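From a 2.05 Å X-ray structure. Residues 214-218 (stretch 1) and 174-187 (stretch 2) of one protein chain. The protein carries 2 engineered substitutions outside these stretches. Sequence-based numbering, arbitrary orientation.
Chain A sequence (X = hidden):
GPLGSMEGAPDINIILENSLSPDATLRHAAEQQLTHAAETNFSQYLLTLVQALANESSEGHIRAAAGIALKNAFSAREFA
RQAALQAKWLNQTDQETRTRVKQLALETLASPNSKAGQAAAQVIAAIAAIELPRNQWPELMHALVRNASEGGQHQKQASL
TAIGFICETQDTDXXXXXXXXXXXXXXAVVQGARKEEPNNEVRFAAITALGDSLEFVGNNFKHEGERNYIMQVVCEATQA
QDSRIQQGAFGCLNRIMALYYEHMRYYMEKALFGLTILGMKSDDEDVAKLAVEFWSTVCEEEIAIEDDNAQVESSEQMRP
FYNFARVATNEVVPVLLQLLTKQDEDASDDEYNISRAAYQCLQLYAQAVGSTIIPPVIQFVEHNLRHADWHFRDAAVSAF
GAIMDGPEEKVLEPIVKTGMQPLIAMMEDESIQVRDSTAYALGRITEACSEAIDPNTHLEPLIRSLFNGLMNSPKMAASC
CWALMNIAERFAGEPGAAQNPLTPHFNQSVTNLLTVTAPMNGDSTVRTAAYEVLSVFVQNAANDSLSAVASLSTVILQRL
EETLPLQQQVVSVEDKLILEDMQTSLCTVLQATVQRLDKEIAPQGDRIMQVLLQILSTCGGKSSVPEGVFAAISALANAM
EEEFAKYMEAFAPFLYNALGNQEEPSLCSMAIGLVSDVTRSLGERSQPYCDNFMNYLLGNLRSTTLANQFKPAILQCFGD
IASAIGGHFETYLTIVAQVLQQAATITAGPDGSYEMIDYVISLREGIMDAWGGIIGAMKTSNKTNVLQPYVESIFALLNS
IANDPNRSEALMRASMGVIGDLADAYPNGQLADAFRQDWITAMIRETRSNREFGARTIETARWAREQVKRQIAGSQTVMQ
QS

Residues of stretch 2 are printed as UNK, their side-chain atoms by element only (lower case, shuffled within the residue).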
# COMPACT_ATOMS: atom_id res chain seq x y z
N LEU A 214 -8.53 6.02 -24.21
CA LEU A 214 -9.63 6.74 -23.56
C LEU A 214 -9.26 8.13 -23.06
O LEU A 214 -9.97 9.10 -23.34
CB LEU A 214 -10.18 5.91 -22.40
CG LEU A 214 -11.22 4.88 -22.81
CD1 LEU A 214 -11.69 4.08 -21.61
CD2 LEU A 214 -12.40 5.57 -23.48
N GLU A 215 -8.15 8.22 -22.33
CA GLU A 215 -7.69 9.50 -21.81
C GLU A 215 -7.46 10.50 -22.94
O GLU A 215 -7.78 11.69 -22.80
CB GLU A 215 -6.41 9.32 -21.00
CG GLU A 215 -6.57 8.47 -19.76
CD GLU A 215 -5.41 8.59 -18.79
OE1 GLU A 215 -4.37 9.18 -19.18
OE2 GLU A 215 -5.52 8.10 -17.65
N PHE A 216 -6.95 10.03 -24.07
CA PHE A 216 -6.65 10.90 -25.19
C PHE A 216 -7.87 11.20 -26.07
O PHE A 216 -8.33 12.34 -26.13
CB PHE A 216 -5.54 10.31 -26.06
CG PHE A 216 -5.31 11.06 -27.35
CD1 PHE A 216 -4.64 12.27 -27.36
CD2 PHE A 216 -5.77 10.55 -28.55
CE1 PHE A 216 -4.44 12.96 -28.54
CE2 PHE A 216 -5.58 11.23 -29.74
CZ PHE A 216 -4.91 12.44 -29.73
N VAL A 217 -8.39 10.17 -26.75
CA VAL A 217 -9.37 10.40 -27.82
C VAL A 217 -10.70 10.99 -27.34
O VAL A 217 -11.36 11.70 -28.08
CB VAL A 217 -9.69 9.09 -28.59
CG1 VAL A 217 -8.45 8.56 -29.29
CG2 VAL A 217 -10.30 8.04 -27.68
N GLY A 218 -11.07 10.70 -26.10
CA GLY A 218 -12.34 11.17 -25.58
C GLY A 218 -12.34 12.66 -25.33
O GLY A 218 -13.38 13.26 -25.06
N UNK A 174 3.99 14.06 -25.95
CA UNK A 174 3.47 13.13 -26.95
C UNK A 174 1.98 13.36 -27.19
O UNK A 174 1.53 13.42 -28.33
c UNK A 174 3.51 9.22 -26.91
c UNK A 174 3.73 11.69 -26.53
c UNK A 174 3.19 10.60 -27.46
c UNK A 174 3.77 10.76 -28.86
N UNK A 175 1.23 13.47 -26.09
CA UNK A 175 -0.20 13.78 -26.16
C UNK A 175 -0.45 15.03 -26.99
O UNK A 175 -1.28 15.03 -27.90
c UNK A 175 -2.08 11.80 -24.65
c UNK A 175 -0.78 13.96 -24.75
c UNK A 175 -1.02 12.67 -23.99
n UNK A 175 -2.92 11.11 -23.67
n UNK A 175 -1.28 9.65 -23.01
c UNK A 175 -2.52 10.10 -22.91
n UNK A 175 -3.35 9.54 -22.05
N UNK A 176 0.29 16.09 -26.67
CA UNK A 176 0.17 17.37 -27.36
C UNK A 176 0.51 17.26 -28.84
O UNK A 176 -0.11 17.93 -29.67
c UNK A 176 0.93 19.78 -27.33
n UNK A 176 2.06 20.45 -27.53
c UNK A 176 1.07 18.41 -26.69
o UNK A 176 -0.18 20.22 -27.64
N UNK A 177 1.48 16.41 -29.17
CA UNK A 177 1.87 16.21 -30.56
C UNK A 177 0.80 15.46 -31.33
O UNK A 177 0.74 15.52 -32.56
c UNK A 177 3.20 15.46 -30.64
o UNK A 177 3.02 14.07 -30.39
N UNK A 178 -0.06 14.74 -30.61
CA UNK A 178 -1.11 13.94 -31.23
C UNK A 178 -2.40 14.74 -31.43
O UNK A 178 -3.29 14.30 -32.16
c UNK A 178 -0.83 10.57 -29.23
c UNK A 178 -1.42 12.71 -30.37
c UNK A 178 -0.38 11.60 -30.26
c UNK A 178 -0.15 10.94 -31.61
N UNK A 179 -2.48 15.90 -30.78
CA UNK A 179 -3.70 16.70 -30.68
C UNK A 179 -4.42 16.89 -32.01
O UNK A 179 -5.65 16.78 -32.08
c UNK A 179 -3.39 18.09 -30.07
c UNK A 179 -4.46 19.11 -30.44
c UNK A 179 -3.25 17.98 -28.56
N UNK A 180 -3.66 17.16 -33.05
CA UNK A 180 -4.23 17.42 -34.36
C UNK A 180 -4.83 16.19 -35.04
O UNK A 180 -5.62 16.32 -35.98
N UNK A 181 -4.45 15.01 -34.58
CA UNK A 181 -4.93 13.76 -35.17
C UNK A 181 -6.10 13.16 -34.40
O UNK A 181 -6.54 12.06 -34.71
c UNK A 181 -1.45 13.60 -35.90
n UNK A 181 -2.76 12.96 -37.53
n UNK A 181 -0.81 13.76 -37.11
c UNK A 181 -2.68 13.10 -36.16
c UNK A 181 -3.80 12.73 -35.24
c UNK A 181 -1.63 13.36 -38.07
N UNK A 182 -6.60 13.90 -33.42
CA UNK A 182 -7.56 13.37 -32.45
C UNK A 182 -8.80 12.75 -33.08
O UNK A 182 -9.15 11.61 -32.78
o UNK A 182 -8.75 13.94 -30.41
c UNK A 182 -7.97 14.47 -31.48
N UNK A 183 -9.48 13.50 -33.94
CA UNK A 183 -10.72 13.02 -34.54
C UNK A 183 -10.48 11.89 -35.53
O UNK A 183 -11.28 10.95 -35.62
c UNK A 183 -11.47 14.16 -35.23
n UNK A 183 -13.81 13.73 -34.83
c UNK A 183 -12.83 13.73 -35.73
o UNK A 183 -13.01 13.40 -36.90
N UNK A 184 -9.38 11.98 -36.27
CA UNK A 184 -9.03 10.95 -37.24
C UNK A 184 -8.76 9.62 -36.55
O UNK A 184 -9.20 8.57 -37.01
c UNK A 184 -7.82 11.38 -38.05
N UNK A 185 -8.04 9.69 -35.44
CA UNK A 185 -7.73 8.50 -34.65
C UNK A 185 -8.99 7.91 -34.03
O UNK A 185 -9.22 6.70 -34.11
c UNK A 185 -4.36 9.68 -33.13
c UNK A 185 -5.36 9.15 -34.14
c UNK A 185 -6.72 8.83 -33.53
c UNK A 185 -6.61 7.67 -32.56
N UNK A 186 -9.81 8.77 -33.42
CA UNK A 186 -11.05 8.33 -32.79
C UNK A 186 -11.99 7.69 -33.80
O UNK A 186 -12.62 6.67 -33.52
c UNK A 186 -11.74 9.51 -32.10
c UNK A 186 -13.09 9.18 -31.46
c UNK A 186 -12.92 8.12 -30.39
c UNK A 186 -13.73 10.44 -30.88
N UNK A 187 -12.08 8.29 -34.98
CA UNK A 187 -12.93 7.77 -36.04
C UNK A 187 -12.46 6.38 -36.47
O UNK A 187 -13.27 5.48 -36.68
c UNK A 187 -13.72 8.08 -38.41
c UNK A 187 -12.95 8.71 -37.27
o UNK A 187 -13.57 9.95 -36.91

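Position 174 carries four side-chain carbons, forked at the second, that do not reach stretch 1. The fork beyond CB identifies Leu174, with chi1 t and chi2 p; Leu174 CG stays 8.0 Å from Phe216 CD1.

At position 175 three carbons lead to a nitrogen and then to a carbon bearing two more nitrogens, a guanidinium; an end nitrogen reaches the Glu215 carboxylate, and the chain passes Phe216. This is Arg175. Its CA-to-CB bond points sideways, but the end of the chain comes nearer: NH2 lies 3.1 Å from Glu215 OE1, a salt bridge, and NE lies 3.6 Å from Phe216 CB.

Position 176 has two carbons, the second carrying one oxygen and one nitrogen. This amide makes Asn176; its CA-to-CB bond points away from stretch 1, and it touches a crystal neighbour.

One carbon and one oxygen at position 177 give Ser177. Its chi1 is p, which turns OG back along the helix to donate a hydrogen bond to Leu174 O at 2.6 Å.

Position 178 again shows four carbons forked at the second. Its CB is 3.5 Å from Phe216 CE1 and its O is 3.5 Å from Phe216 CZ. It is Leu178, and its CD1 lies over one face of the ring.

At position 179 a single carbon carries two others. The CA-to-CB bond points away from stretch 1, while the backbone N sits at the edge of the Phe216 ring, 4.2 Å from CE1. The short fork is that of Val179.

Position 180 has no side-chain atoms and is Gly180, with room where a CB would be.

One carbon followed by a five-membered ring of three carbons and two nitrogens marks position 181 as His181. It occupies the N-cap position, and its ring leads away from stretch 1.

Position 182 has one carbon and one oxygen; Phe216 CZ approaches its CA at 3.9 Å and its CB at 4.1 Å. It is Ser182.

Position 183 repeats the two-carbon amide pattern, giving Asn183; its CA-to-CB bond points away from stretch 1.

A lone carbon at position 184, out of reach of stretch 1, is the CB of Ala184.

Four carbons at position 185 fork at the first, one arm being two carbons long, and meet Phe216 and Val217. The fork distinguishes Ile185 from a leucine. Its CD1 lies 3.9 Å from Phe216 CE2, and its CG2 lies 3.9 Å from Val217 CG1.

Position 186 has four carbons forked at the second, touching Val217, so it is Leu186; its CD1 is 3.8 Å from Val217 CG2.

At position 187 one carbon carries an oxygen and a carbon, the pattern of Thr187. OG1 donates to Asn183 O at 2.8 Å.

The contact buries 453 Å², both sides summed, and is centred on Phe216, whose side chain sits as a knob among Leu178, Ser182, Arg175 and Ile185. Val217 extends the apolar packing to Ile185 and Leu186. No hydrogen bond crosses between the stretches, so shape fit and apolar packing are joined by one ionic pair, Glu215 with Arg175, whose side chain both lines the pocket and meets the carboxylate.

Stretch 2 174-187: LRNSLVGHSNAILT
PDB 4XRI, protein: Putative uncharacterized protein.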